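Local coordinates for secretion activator protein, hypothetical (Brucella abortus bv. 1 str. 9-941, PDB 7DNP) that probably cleaves the peptidoglycan glycan strand as a muramidase (autolysin) serving the bacterium's type IV secretion system, here caught with a bound muropeptide, at residues H12-E17 with T31-T36; G18-H23 with E52-T57; A38-S41 with K47-K50. One frame throughout, in Å; residues are numbered along the deposited sequence.

Contact 1 of 3, residues H12-E17 with T31-T36; sequences HVFSDE and TNMGIT. With H9U ((2R)-2-[[(2S)-2-[[(2R)-2-[(2R,3S,4R,5R,6S)-5-acetamido-3-[(2S,3R,4R,5S,6R)-3-acetamido-6-(hydroxymethyl)-4,5-bis(oxidanyl)oxan-2-yl]oxy-2-(hydroxymethyl)-6-oxidanyl-oxan-4-yl]oxypropanoyl]amino]propanoyl]amino]pentanedioic acid), chain B.
Glu17, the last residue of helix 5-17, lies along the turn of the β-hairpin 31-36, and its side chain can be traced against that turn atom by atom. CB sits 3.8 Å from Met33 C. CG stays beside the same peptide, near Met33 O. Because CG lies beside the backbone N (chi1 -78°) and the chain bends again at chi2, CD folds back to 3.8 Å from Gly34 CA. OE1 completes the path, reaching to 3.3 Å from Gly34 CA. No hydrogen bond joins carboxylate and hairpin, so the approach is made against carbon. Gly34, in a type I' turn running from Asn32 to Ile35, has a positive phi and no side chain to hold the acid off.

One helical turn back, Phe14 meets Met33 obliquely: Met33 CB lies at the ring edge, near its plane, 3.8 Å from Phe14 CE1. Met33 SD lies 5.1 Å from the ring centroid and 69° off its normal, an oblique Met-aromatic contact. Met33 O is held in turn by Tyr65 OH.

The same turn also binds the muropeptide. Gly34 O accepts a 2.7 Å hydrogen bond from hydroxymethyl O08 of the muramic acid unit, and Thr36 N gives a 3.2 Å bond to acetamido O12 on the glucosamine ring. Glu17 OE1 comes to about 4.1 Å from O08. The contact thus brings an acid up against a glycine turn whose Gly34 O and Thr36 N bind the sugar, so the carboxylate lies close to the bound muropeptide without bonding to the hairpin.

Contact 2 of 3, residues G18-H23 with E52-T57; sequences GGYVDH and EVKALT
Tyr20 and Lys54 form a CH-π contact, which packs strand 20-21, an outer strand of the small three-stranded antiparallel sheet, against the end of helix 50-54. The two side chains run at about a right angle to each other, the aliphatic lysine chain lying across one face of the ring. Lys54 CG stands 3.9 Å from the centroid and only 10° off the normal, which places it over the middle of the ring. CB lies over the CD1-CE1 side, CD over the CD2-CE2 side, and CE just past that rim, 3.9 Å from Tyr20 CD2.

Torsions account for this overlap. In Tyr20, CG is opposite the backbone N (chi1 -177°), and the ring is carried out toward the helix until CD1 is 3.7 Å from Lys54 CA. Lys54 is extended through its first three torsions, then turns at chi4 (-84°), so the methylenes supply the contact while the ammonium end turns off from the ring. The ring therefore meets hydrocarbon here; no hydrogen bond crosses between the segments.

Val53 is the buried member of the group and also packs on Leu37 and Leu40 of helix 37-44. Its CG1 methyl comes to the edge of the Tyr20 ring, near the ring plane, 4.2 Å from CE1.

Contact 3 of 3, residues A38-S41 with K47-K50; sequences ATLS and KVSK. With H9U ((2R)-2-[[(2S)-2-[[(2R)-2-[(2R,3S,4R,5R,6S)-5-acetamido-3-[(2S,3R,4R,5S,6R)-3-acetamido-6-(hydroxymethyl)-4,5-bis(oxidanyl)oxan-2-yl]oxy-2-(hydroxymethyl)-6-oxidanyl-oxan-4-yl]oxypropanoyl]amino]propanoyl]amino]pentanedioic acid), chain B.
The helix that supplies Thr39 to the muropeptide pocket is closed on its far side by the loop 47-50, where Ser41 and Val48 meet. The joint is a single hydrogen bond: Val48 N gives its proton to Ser41 OG over 2.9 Å with an N-H...O angle of 168°, nearly straight. Ser41 OG stands beside its own backbone N (chi1 -71°), where it is also hydrogen-bonded to Leu37 O, one turn earlier in the helix. One hydroxyl thus takes a proton from the loop and holds to a carbonyl of its own helix.

Carbon packing surrounds this bond. Lys47 CA approaches the same oxygen to 3.4 Å, and Val48 CG2, the branch set between backbone N and carbonyl carbon, also comes within 3.4 Å of Ser41 OG. CG2 meets Leu40 as well, 4.0 Å from its CG, the two apolar chains crossing at about a right angle. Just beyond, Ser49 N-caps helix 50-54 and its backbone N is bound by Glu52 OE1, in the manner of a capping box.

On the ligand side, Thr39 OG1 gives a 2.9 Å hydrogen bond to acetamido O12 of the glucosamine unit. Ring hydroxyl O06 returns a weak one, 3.3 Å to the same OG1, and Tyr69 OH is a further partner. The chemistry implies a helix with two working faces: one hydroxyl reads the N-acetyl group of the sugar, while another, two residues on, ties down the loop that leads into the next helix.

From the N terminus, helix 5-17 gives way, through Gly18 and Gly19, to strand 20-21, so the first segments of contacts 1 and 2 are consecutive. Contact 1 closes when the chain returns as hairpin 31-36; contact 2 is still open then, so the two cross. The chain next enters helix 37-44, and contact 3 closes the short loop to 47-50 wholly within the larger loop that contact 2 completes at 52-57. Asn32 ND2 bonds to Val53 O, joining the hairpin to the end of helix 50-54, and Leu40 packs on Leu56. A long, weak ion pair links Asp22 to Lys50. Contacts 1 and 3 share the muropeptide, approaching it from hairpin and helix.

Contact 1 of 3, residues H12-E17 with T31-T36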
loop_
_atom_site.group_PDB
_atom_site.type_symbol
_atom_site.label_atom_id
_atom_site.label_comp_id
_atom_site.label_asym_id
_atom_site.label_seq_id
_atom_site.Cartn_x
_atom_site.Cartn_y
_atom_site.Cartn_z
ATOM N N HIS A 12 11.840 -1.477 -4.333
ATOM C CA HIS A 12 11.215 -0.469 -5.184
ATOM C C HIS A 12 10.515 0.606 -4.365
ATOM O O HIS A 12 10.493 1.773 -4.769
ATOM C CB HIS A 12 10.225 -1.125 -6.148
ATOM C CG HIS A 12 10.877 -1.987 -7.181
ATOM N ND1 HIS A 12 10.814 -3.366 -7.147
ATOM C CD2 HIS A 12 11.616 -1.671 -8.270
ATOM C CE1 HIS A 12 11.483 -3.860 -8.173
ATOM N NE2 HIS A 12 11.979 -2.852 -8.871
ATOM N N VAL A 13 9.935 0.242 -3.221
ATOM C CA VAL A 13 9.318 1.248 -2.359
ATOM C C VAL A 13 10.375 2.207 -1.828
ATOM O O VAL A 13 10.243 3.430 -1.951
ATOM C CB VAL A 13 8.535 0.577 -1.215
ATOM C CG1 VAL A 13 8.058 1.621 -0.214
ATOM C CG2 VAL A 13 7.358 -0.222 -1.765
ATOM N N PHE A 14 11.443 1.668 -1.236
ATOM C CA PHE A 14 12.486 2.520 -0.669
ATOM C C PHE A 14 13.155 3.371 -1.744
ATOM O O PHE A 14 13.491 4.536 -1.502
ATOM C CB PHE A 14 13.520 1.666 0.068
ATOM C CG PHE A 14 13.063 1.193 1.424
ATOM C CD1 PHE A 14 12.875 2.095 2.458
ATOM C CD2 PHE A 14 12.818 -0.151 1.660
ATOM C CE1 PHE A 14 12.455 1.668 3.704
ATOM C CE2 PHE A 14 12.397 -0.583 2.904
ATOM C CZ PHE A 14 12.215 0.326 3.927
ATOM N N SER A 15 13.351 2.806 -2.938
ATOM C CA SER A 15 13.900 3.578 -4.049
ATOM C C SER A 15 12.983 4.738 -4.420
ATOM O O SER A 15 13.441 5.868 -4.614
ATOM C CB SER A 15 14.122 2.669 -5.260
ATOM O OG SER A 15 15.218 1.795 -5.057
ATOM N N ASP A 16 11.680 4.475 -4.520
ATOM C CA ASP A 16 10.732 5.486 -4.974
ATOM C C ASP A 16 10.448 6.555 -3.927
ATOM O O ASP A 16 9.872 7.592 -4.274
ATOM C CB ASP A 16 9.412 4.828 -5.395
ATOM C CG ASP A 16 9.564 3.928 -6.614
ATOM O OD1 ASP A 16 10.685 3.835 -7.161
ATOM O OD2 ASP A 16 8.557 3.310 -7.028
ATOM N N GLU A 17 10.840 6.337 -2.673
ATOM C CA GLU A 17 10.509 7.232 -1.568
ATOM C C GLU A 17 11.625 8.202 -1.220
ATOM O O GLU A 17 11.347 9.348 -0.854
ATOM C CB GLU A 17 10.158 6.419 -0.317
ATOM C CG GLU A 17 8.764 5.832 -0.332
ATOM C CD GLU A 17 7.715 6.869 -0.653
ATOM O OE1 GLU A 17 7.723 7.944 -0.010
ATOM O OE2 GLU A 17 6.886 6.610 -1.554
ATOM N N THR A 31 7.668 12.951 6.163
ATOM C CA THR A 31 7.861 11.515 6.044
ATOM C C THR A 31 9.345 11.197 5.909
ATOM O O THR A 31 10.141 12.018 5.444
ATOM C CB THR A 31 7.120 10.936 4.830
ATOM O OG1 THR A 31 7.676 11.489 3.632
ATOM C CG2 THR A 31 5.631 11.259 4.891
ATOM N N ASN A 32 9.705 9.982 6.317
ATOM C CA ASN A 32 11.033 9.428 6.080
ATOM C C ASN A 32 10.863 8.031 5.504
ATOM O O ASN A 32 10.251 7.167 6.140
ATOM C CB ASN A 32 11.864 9.385 7.365
ATOM C CG ASN A 32 13.351 9.232 7.089
ATOM O OD1 ASN A 32 13.752 8.867 5.984
ATOM N ND2 ASN A 32 14.175 9.520 8.092
ATOM N N MET A 33 11.399 7.817 4.301
ATOM C CA MET A 33 11.208 6.566 3.569
ATOM C C MET A 33 9.725 6.233 3.429
ATOM O O MET A 33 9.328 5.063 3.431
ATOM C CB MET A 33 11.970 5.417 4.235
ATOM C CG MET A 33 13.454 5.693 4.383
ATOM S SD MET A 33 14.244 4.654 5.615
ATOM C CE MET A 33 13.675 5.441 7.126
ATOM N N GLY A 34 8.894 7.269 3.319
ATOM C CA GLY A 34 7.465 7.109 3.180
ATOM C C GLY A 34 6.696 7.002 4.480
ATOM O O GLY A 34 5.459 7.035 4.450
ATOM N N ILE A 35 7.376 6.885 5.615
ATOM C CA ILE A 35 6.721 6.704 6.907
ATOM C C ILE A 35 6.322 8.067 7.462
ATOM O O ILE A 35 7.171 8.947 7.637
ATOM C CB ILE A 35 7.636 5.957 7.886
ATOM C CG1 ILE A 35 8.076 4.621 7.286
ATOM C CG2 ILE A 35 6.934 5.749 9.222
ATOM C CD1 ILE A 35 6.969 3.599 7.219
ATOM N N THR A 36 5.032 8.239 7.757
ATOM C CA THR A 36 4.541 9.503 8.284
ATOM C C THR A 36 4.688 9.550 9.800
ATOM O O THR A 36 4.989 8.549 10.461
ATOM C CB THR A 36 3.075 9.732 7.923
ATOM O OG1 THR A 36 2.249 8.857 8.706
ATOM C CG2 THR A 36 2.836 9.479 6.442
HETATM C C22 H9U B . 1.196 8.708 2.653
HETATM C C24 H9U B . 1.182 10.504 0.986
HETATM C C26 H9U B . 2.690 8.479 2.345
HETATM C C28 H9U B . 2.697 10.345 0.783
HETATM C C23 H9U B . 0.764 10.091 2.343
HETATM C C25 H9U B . -0.059 7.534 4.278
HETATM C C27 H9U B . 0.289 6.585 5.450
HETATM C C29 H9U B . -0.865 5.725 5.796
HETATM C C30 H9U B . -2.097 6.502 6.032
HETATM C C31 H9U B . -2.416 7.352 4.793
HETATM C C32 H9U B . -1.378 11.301 2.711
HETATM C C33 H9U B . 3.005 7.016 2.372
HETATM C C34 H9U B . -3.697 8.109 4.977
HETATM C C35 H9U B . 0.116 12.247 -0.514
HETATM C C36 H9U B . -2.659 11.256 1.886
HETATM C C37 H9U B . 2.668 5.530 5.766
HETATM C C38 H9U B . -1.695 11.442 4.190
HETATM C C39 H9U B . -4.153 9.975 0.301
HETATM C C40 H9U B . -0.232 13.696 -0.838
HETATM C C41 H9U B . 3.708 4.568 5.195
HETATM C C42 H9U B . -5.250 9.472 1.233
HETATM C C43 H9U B . -7.058 10.026 2.938
HETATM C C44 H9U B . -3.966 8.982 -0.830
HETATM C C45 H9U B . -6.488 9.966 4.348
HETATM C C46 H9U B . -8.190 11.043 2.930
HETATM C C47 H9U B . -9.524 10.389 3.290
HETATM C C48 H9U B . -10.671 11.394 3.234
HETATM N N18 H9U B . 0.848 11.929 0.687
HETATM N N19 H9U B . 1.417 5.691 5.036
HETATM N N20 H9U B . -2.939 10.052 1.095
HETATM N N21 H9U B . -6.008 10.450 2.021
HETATM O O01 H9U B . 0.960 8.446 4.056
HETATM O O02 H9U B . 3.107 8.964 1.024
HETATM O O03 H9U B . -1.307 8.272 4.533
HETATM O O04 H9U B . -0.717 10.082 2.446
HETATM O O05 H9U B . 3.361 11.155 1.666
HETATM O O06 H9U B . -0.560 4.905 6.989
HETATM O O07 H9U B . -3.197 5.610 6.288
HETATM O O08 H9U B . 4.340 6.882 1.962
HETATM O O09 H9U B . -3.572 8.972 6.073
HETATM O O10 H9U B . -0.220 11.382 -1.255
HETATM O O11 H9U B . -3.408 12.173 1.876
HETATM O O12 H9U B . 2.891 6.114 6.780
HETATM O O13 H9U B . -5.460 8.305 1.314
HETATM O O14 H9U B . -6.898 9.084 5.151
HETATM O O15 H9U B . -5.612 10.799 4.707
HETATM O O16 H9U B . -10.439 12.587 2.898
HETATM O O17 H9U B . -11.842 11.025 3.526
#

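Contact 2 of 3, residues G18-H23 with E52-T57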
loop_
_atom_site.group_PDB
_atom_site.type_symbol
_atom_site.label_atom_id
_atom_site.label_comp_id
_atom_site.label_asym_id
_atom_site.label_seq_id
_atom_site.Cartn_x
_atom_site.Cartn_y
_atom_site.Cartn_z
ATOM N N GLY A 18 12.876 7.774 -1.301
ATOM C CA GLY A 18 13.953 8.610 -0.813
ATOM C C GLY A 18 13.952 8.684 0.709
ATOM O O GLY A 18 13.325 7.888 1.408
ATOM N N GLY A 19 14.671 9.678 1.216
ATOM C CA GLY A 19 14.843 9.817 2.650
ATOM C C GLY A 19 13.797 10.679 3.326
ATOM O O GLY A 19 12.592 10.440 3.191
ATOM N N TYR A 20 14.254 11.682 4.070
ATOM C CA TYR A 20 13.360 12.599 4.760
ATOM C C TYR A 20 12.813 13.622 3.774
ATOM O O TYR A 20 13.573 14.267 3.045
ATOM C CB TYR A 20 14.097 13.295 5.904
ATOM C CG TYR A 20 13.240 14.219 6.747
ATOM C CD1 TYR A 20 12.251 13.716 7.581
ATOM C CD2 TYR A 20 13.431 15.596 6.719
ATOM C CE1 TYR A 20 11.469 14.557 8.359
ATOM C CE2 TYR A 20 12.654 16.446 7.493
ATOM C CZ TYR A 20 11.676 15.921 8.312
ATOM O OH TYR A 20 10.897 16.762 9.089
ATOM N N VAL A 21 11.490 13.746 3.734
ATOM C CA VAL A 21 10.804 14.716 2.891
ATOM C C VAL A 21 9.810 15.454 3.769
ATOM O O VAL A 21 8.938 14.830 4.387
ATOM C CB VAL A 21 10.089 14.052 1.702
ATOM C CG1 VAL A 21 9.520 15.111 0.767
ATOM C CG2 VAL A 21 11.042 13.133 0.951
ATOM N N ASP A 22 9.946 16.774 3.842
ATOM C CA ASP A 22 9.061 17.599 4.658
ATOM C C ASP A 22 8.592 18.771 3.807
ATOM O O ASP A 22 9.340 19.727 3.580
ATOM C CB ASP A 22 9.751 18.075 5.928
ATOM C CG ASP A 22 8.860 18.968 6.770
ATOM O OD1 ASP A 22 7.618 18.836 6.681
ATOM O OD2 ASP A 22 9.406 19.803 7.523
ATOM N N HIS A 23 7.353 18.683 3.331
ATOM C CA HIS A 23 6.695 19.765 2.608
ATOM C C HIS A 23 5.545 20.249 3.476
ATOM O O HIS A 23 4.415 19.749 3.358
ATOM C CB HIS A 23 6.201 19.287 1.241
ATOM C CG HIS A 23 7.299 18.839 0.326
ATOM N ND1 HIS A 23 7.085 17.978 -0.728
ATOM C CD2 HIS A 23 8.620 19.139 0.305
ATOM C CE1 HIS A 23 8.227 17.765 -1.359
ATOM N NE2 HIS A 23 9.173 18.458 -0.752
ATOM N N GLU A 52 12.101 12.790 15.442
ATOM C CA GLU A 52 12.079 11.333 15.519
ATOM C C GLU A 52 11.812 10.718 14.151
ATOM O O GLU A 52 12.410 9.697 13.796
ATOM C CB GLU A 52 11.031 10.879 16.542
ATOM C CG GLU A 52 11.528 10.924 17.989
ATOM C CD GLU A 52 10.410 10.791 19.012
ATOM O OE1 GLU A 52 9.647 11.764 19.206
ATOM O OE2 GLU A 52 10.291 9.706 19.621
ATOM N N VAL A 53 10.920 11.329 13.367
ATOM C CA VAL A 53 10.706 10.878 11.994
ATOM C C VAL A 53 11.975 11.067 11.173
ATOM O O VAL A 53 12.378 10.182 10.409
ATOM C CB VAL A 53 9.508 11.617 11.372
ATOM C CG1 VAL A 53 9.379 11.281 9.891
ATOM C CG2 VAL A 53 8.234 11.259 12.117
ATOM N N LYS A 54 12.637 12.215 11.339
ATOM C CA LYS A 54 13.874 12.482 10.614
ATOM C C LYS A 54 14.973 11.482 10.966
ATOM O O LYS A 54 15.789 11.133 10.106
ATOM C CB LYS A 54 14.331 13.914 10.897
ATOM C CG LYS A 54 15.422 14.427 9.984
ATOM C CD LYS A 54 15.545 15.942 10.080
ATOM C CE LYS A 54 16.428 16.504 8.975
ATOM N NZ LYS A 54 17.876 16.433 9.329
ATOM N N ALA A 55 15.005 10.997 12.208
ATOM C CA ALA A 55 16.022 10.037 12.624
ATOM C C ALA A 55 15.629 8.582 12.379
ATOM O O ALA A 55 16.426 7.691 12.680
ATOM C CB ALA A 55 16.356 10.229 14.110
ATOM N N LEU A 56 14.435 8.319 11.843
ATOM C CA LEU A 56 13.976 6.950 11.625
ATOM C C LEU A 56 15.005 6.128 10.858
ATOM O O LEU A 56 15.548 6.579 9.846
ATOM C CB LEU A 56 12.651 6.961 10.860
ATOM C CG LEU A 56 11.974 5.603 10.642
ATOM C CD1 LEU A 56 11.673 4.937 11.969
ATOM C CD2 LEU A 56 10.697 5.764 9.829
ATOM N N THR A 57 15.273 4.920 11.350
ATOM C CA THR A 57 16.187 3.994 10.698
ATOM C C THR A 57 15.449 3.174 9.643
ATOM O O THR A 57 14.234 2.981 9.708
ATOM C CB THR A 57 16.840 3.042 11.707
ATOM O OG1 THR A 57 15.875 2.077 12.158
ATOM C CG2 THR A 57 17.402 3.801 12.908
#

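Contact 3 of 3, residues A38-S41 with K47-K50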
loop_
_atom_site.group_PDB
_atom_site.type_symbol
_atom_site.label_atom_id
_atom_site.label_comp_id
_atom_site.label_asym_id
_atom_site.label_seq_id
_atom_site.Cartn_x
_atom_site.Cartn_y
_atom_site.Cartn_z
ATOM N N ALA A 38 2.297 10.090 12.051
ATOM C CA ALA A 38 1.236 9.354 12.733
ATOM C C ALA A 38 1.525 7.861 12.735
ATOM O O ALA A 38 1.229 7.160 13.709
ATOM C CB ALA A 38 -0.110 9.635 12.067
ATOM N N THR A 39 2.112 7.359 11.653
ATOM C CA THR A 39 2.436 5.938 11.591
ATOM C C THR A 39 3.566 5.592 12.554
ATOM O O THR A 39 3.513 4.560 13.230
ATOM C CB THR A 39 2.786 5.553 10.155
ATOM O OG1 THR A 39 1.613 5.676 9.342
ATOM C CG2 THR A 39 3.301 4.115 10.075
ATOM N N LEU A 40 4.586 6.451 12.650
ATOM C CA LEU A 40 5.643 6.207 13.627
ATOM C C LEU A 40 5.103 6.334 15.045
ATOM O O LEU A 40 5.525 5.607 15.949
ATOM C CB LEU A 40 6.804 7.177 13.408
ATOM C CG LEU A 40 8.039 6.956 14.292
ATOM C CD1 LEU A 40 8.513 5.506 14.213
ATOM C CD2 LEU A 40 9.163 7.901 13.889
ATOM N N SER A 41 4.167 7.259 15.258
ATOM C CA SER A 41 3.536 7.382 16.569
ATOM C C SER A 41 2.807 6.094 16.952
ATOM O O SER A 41 2.904 5.629 18.098
ATOM C CB SER A 41 2.578 8.574 16.569
ATOM O OG SER A 41 3.308 9.785 16.546
ATOM N N LYS A 47 2.875 10.043 20.724
ATOM C CA LYS A 47 3.008 11.039 19.661
ATOM C C LYS A 47 4.472 11.444 19.524
ATOM O O LYS A 47 5.045 12.043 20.438
ATOM C CB LYS A 47 2.128 12.251 19.962
ATOM C CG LYS A 47 2.213 13.360 18.917
ATOM C CD LYS A 47 1.084 14.379 19.081
ATOM C CE LYS A 47 1.025 15.361 17.907
ATOM N NZ LYS A 47 0.831 14.675 16.592
ATOM N N VAL A 48 5.083 11.128 18.382
ATOM C CA VAL A 48 6.500 11.398 18.179
ATOM C C VAL A 48 6.681 12.785 17.577
ATOM O O VAL A 48 5.751 13.394 17.044
ATOM C CB VAL A 48 7.174 10.331 17.290
ATOM C CG1 VAL A 48 7.009 8.937 17.895
ATOM C CG2 VAL A 48 6.618 10.391 15.872
ATOM N N SER A 49 7.913 13.276 17.652
ATOM C CA SER A 49 8.305 14.563 17.105
ATOM C C SER A 49 8.773 14.430 15.657
ATOM O O SER A 49 9.039 13.335 15.157
ATOM C CB SER A 49 9.416 15.168 17.959
ATOM O OG SER A 49 10.647 14.524 17.678
ATOM N N LYS A 50 8.881 15.579 14.982
ATOM C CA LYS A 50 9.435 15.598 13.630
ATOM C C LYS A 50 10.873 15.093 13.615
ATOM O O LYS A 50 11.292 14.414 12.670
ATOM C CB LYS A 50 9.356 17.011 13.048
ATOM C CG LYS A 50 8.113 17.259 12.204
ATOM C CD LYS A 50 7.903 18.743 11.927
ATOM C CE LYS A 50 7.910 19.025 10.433
ATOM N NZ LYS A 50 7.351 20.369 10.106
HETATM C C22 H9U B . 1.196 8.708 2.653
HETATM C C24 H9U B . 1.182 10.504 0.986
HETATM C C26 H9U B . 2.690 8.479 2.345
HETATM C C28 H9U B . 2.697 10.345 0.783
HETATM C C23 H9U B . 0.764 10.091 2.343
HETATM C C25 H9U B . -0.059 7.534 4.278
HETATM C C27 H9U B . 0.289 6.585 5.450
HETATM C C29 H9U B . -0.865 5.725 5.796
HETATM C C30 H9U B . -2.097 6.502 6.032
HETATM C C31 H9U B . -2.416 7.352 4.793
HETATM C C32 H9U B . -1.378 11.301 2.711
HETATM C C33 H9U B . 3.005 7.016 2.372
HETATM C C34 H9U B . -3.697 8.109 4.977
HETATM C C35 H9U B . 0.116 12.247 -0.514
HETATM C C36 H9U B . -2.659 11.256 1.886
HETATM C C37 H9U B . 2.668 5.530 5.766
HETATM C C38 H9U B . -1.695 11.442 4.190
HETATM C C39 H9U B . -4.153 9.975 0.301
HETATM C C40 H9U B . -0.232 13.696 -0.838
HETATM C C41 H9U B . 3.708 4.568 5.195
HETATM C C42 H9U B . -5.250 9.472 1.233
HETATM C C43 H9U B . -7.058 10.026 2.938
HETATM C C44 H9U B . -3.966 8.982 -0.830
HETATM C C45 H9U B . -6.488 9.966 4.348
HETATM C C46 H9U B . -8.190 11.043 2.930
HETATM C C47 H9U B . -9.524 10.389 3.290
HETATM C C48 H9U B . -10.671 11.394 3.234
HETATM N N18 H9U B . 0.848 11.929 0.687
HETATM N N19 H9U B . 1.417 5.691 5.036
HETATM N N20 H9U B . -2.939 10.052 1.095
HETATM N N21 H9U B . -6.008 10.450 2.021
HETATM O O01 H9U B . 0.960 8.446 4.056
HETATM O O02 H9U B . 3.107 8.964 1.024
HETATM O O03 H9U B . -1.307 8.272 4.533
HETATM O O04 H9U B . -0.717 10.082 2.446
HETATM O O05 H9U B . 3.361 11.155 1.666
HETATM O O06 H9U B . -0.560 4.905 6.989
HETATM O O07 H9U B . -3.197 5.610 6.288
HETATM O O08 H9U B . 4.340 6.882 1.962
HETATM O O09 H9U B . -3.572 8.972 6.073
HETATM O O10 H9U B . -0.220 11.382 -1.255
HETATM O O11 H9U B . -3.408 12.173 1.876
HETATM O O12 H9U B . 2.891 6.114 6.780
HETATM O O13 H9U B . -5.460 8.305 1.314
HETATM O O14 H9U B . -6.898 9.084 5.151
HETATM O O15 H9U B . -5.612 10.799 4.707
HETATM O O16 H9U B . -10.439 12.587 2.898
HETATM O O17 H9U B . -11.842 11.025 3.526
#